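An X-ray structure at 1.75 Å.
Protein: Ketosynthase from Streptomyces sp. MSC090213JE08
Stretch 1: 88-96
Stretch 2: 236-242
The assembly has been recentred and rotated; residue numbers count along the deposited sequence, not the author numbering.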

# COMPACT_ATOMS: atom_id res chain seq x y z
N MET A 88 18.31 9.66 -6.21
CA MET A 88 18.90 10.63 -5.32
C MET A 88 19.25 10.01 -3.98
O MET A 88 20.27 10.31 -3.41
CB MET A 88 17.94 11.79 -5.06
CG MET A 88 17.78 12.67 -6.23
SD MET A 88 16.70 14.04 -5.74
CE MET A 88 15.60 13.94 -7.14
N ALA A 89 18.35 9.18 -3.45
CA ALA A 89 18.54 8.66 -2.14
C ALA A 89 19.74 7.72 -2.13
O ALA A 89 20.50 7.74 -1.17
CB ALA A 89 17.30 7.95 -1.68
N VAL A 90 19.86 6.86 -3.14
CA VAL A 90 20.96 5.92 -3.15
C VAL A 90 22.26 6.69 -3.44
O VAL A 90 23.27 6.43 -2.76
CB VAL A 90 20.74 4.71 -4.06
CG1 VAL A 90 19.57 3.86 -3.57
CG2 VAL A 90 20.59 5.06 -5.52
N ASP A 91 22.19 7.69 -4.31
CA ASP A 91 23.32 8.66 -4.49
C ASP A 91 23.72 9.20 -3.11
O ASP A 91 24.88 9.08 -2.68
CB ASP A 91 22.94 9.75 -5.50
CG ASP A 91 22.88 9.24 -6.93
OD1 ASP A 91 23.34 8.12 -7.16
OD2 ASP A 91 22.35 9.96 -7.80
N ASP A 92 22.73 9.74 -2.39
CA ASP A 92 22.93 10.38 -1.10
C ASP A 92 23.47 9.37 -0.09
O ASP A 92 24.11 9.75 0.87
CB ASP A 92 21.63 10.98 -0.56
CG ASP A 92 21.83 11.83 0.69
OD1 ASP A 92 22.48 12.90 0.58
OD2 ASP A 92 21.33 11.42 1.75
N ALA A 93 23.19 8.07 -0.30
CA ALA A 93 23.67 7.09 0.66
C ALA A 93 25.09 6.62 0.31
O ALA A 93 25.67 5.90 1.09
CB ALA A 93 22.72 5.93 0.73
N GLY A 94 25.60 6.98 -0.88
CA GLY A 94 26.92 6.51 -1.36
C GLY A 94 26.83 5.11 -1.93
O GLY A 94 27.80 4.37 -1.98
N LEU A 95 25.62 4.73 -2.37
CA LEU A 95 25.33 3.40 -2.85
C LEU A 95 25.21 3.51 -4.36
O LEU A 95 24.52 4.37 -4.86
CB LEU A 95 24.00 2.88 -2.27
CG LEU A 95 24.05 2.29 -0.86
CD1 LEU A 95 22.66 2.00 -0.33
CD2 LEU A 95 24.88 1.03 -0.85
N THR A 96 25.86 2.61 -5.08
CA THR A 96 25.70 2.60 -6.51
C THR A 96 24.84 1.39 -6.88
O THR A 96 24.53 0.54 -6.03
CB THR A 96 27.07 2.64 -7.19
OG1 THR A 96 26.80 2.76 -8.59
CG2 THR A 96 27.91 1.43 -6.87
N GLY A 236 9.47 11.26 -1.52
CA GLY A 236 10.55 11.13 -0.64
C GLY A 236 10.94 9.69 -0.52
O GLY A 236 10.06 8.84 -0.32
N ILE A 237 12.23 9.43 -0.70
CA ILE A 237 12.77 8.10 -0.53
C ILE A 237 13.87 8.17 0.49
O ILE A 237 14.79 9.01 0.38
CB ILE A 237 13.22 7.48 -1.86
CG1 ILE A 237 12.07 7.40 -2.86
CG2 ILE A 237 13.83 6.12 -1.62
CD1 ILE A 237 11.00 6.36 -2.49
N LEU A 238 13.79 7.25 1.45
CA LEU A 238 14.75 7.13 2.49
C LEU A 238 15.49 5.80 2.31
O LEU A 238 14.87 4.77 2.07
CB LEU A 238 14.06 7.16 3.85
CG LEU A 238 13.36 8.48 4.20
CD1 LEU A 238 11.95 8.50 3.61
CD2 LEU A 238 13.29 8.68 5.70
N VAL A 239 16.83 5.85 2.41
CA VAL A 239 17.60 4.63 2.53
C VAL A 239 17.71 4.27 4.01
O VAL A 239 18.31 5.04 4.80
CB VAL A 239 18.99 4.74 1.86
CG1 VAL A 239 19.73 3.41 1.94
CG2 VAL A 239 18.88 5.23 0.43
N LEU A 240 17.15 3.11 4.37
CA LEU A 240 17.28 2.51 5.65
C LEU A 240 18.31 1.38 5.53
O LEU A 240 18.28 0.65 4.55
CB LEU A 240 15.96 1.91 6.13
CG LEU A 240 14.96 2.88 6.75
CD1 LEU A 240 14.43 3.84 5.71
CD2 LEU A 240 13.83 2.11 7.40
N GLU A 241 19.12 1.22 6.57
CA GLU A 241 20.18 0.22 6.58
C GLU A 241 20.41 -0.27 7.99
O GLU A 241 20.24 0.50 8.93
CB GLU A 241 21.50 0.83 6.10
CG GLU A 241 21.67 0.83 4.60
CD GLU A 241 23.07 1.25 4.16
OE1 GLU A 241 23.23 2.42 3.75
OE2 GLU A 241 24.00 0.40 4.23
N SER A 242 20.76 -1.55 8.14
CA SER A 242 21.14 -2.03 9.47
C SER A 242 22.33 -1.18 9.91
O SER A 242 23.14 -0.79 9.08
CB SER A 242 21.47 -3.49 9.48
OG SER A 242 22.67 -3.73 8.78

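Where a helix packs on a strand, small residues on the helix often make the hollow and a branched residue on the strand supplies the bump. The ketosynthase contact illustrates this without a single hydrogen bond between the two stretches; the contacts between them are packing contacts. The axes of helix and strand approach to 7.7 Å, and the register is set where Ala-89 lies over Ile-237, their CA atoms 6.0 Å apart.

The bump is Val-239, which gives up more surface to the contact than any other residue. Its CG2 methyl sits 3.8 Å from CB of Ala-89 and 3.9 Å from CB of Ala-93, two short side chains one helical turn apart, and comes within 3.4 Å of the backbone O of Ala-89. CG1 of Val-90 borders the same methyl more loosely, at 4.3 Å from Val-239 CG2. The other branch is used as well: Val-239 CG1 meets CD1 of Leu-95 at 4.0 Å.

Ala-89 is itself a small knob, its CB 3.4 Å from the backbone O of Ile-237 and 3.9 Å from Ile-237 CG2, while the far end of that isoleucine leads away. Beyond the helix, Gly-94 adopts positive phi in a Schellman motif, and the CB of Leu-95 points toward the strand, its CD1 reaching to 4.1 Å from OE1 of Glu-241, whose carboxylate is hydrogen-bonded elsewhere in the structure.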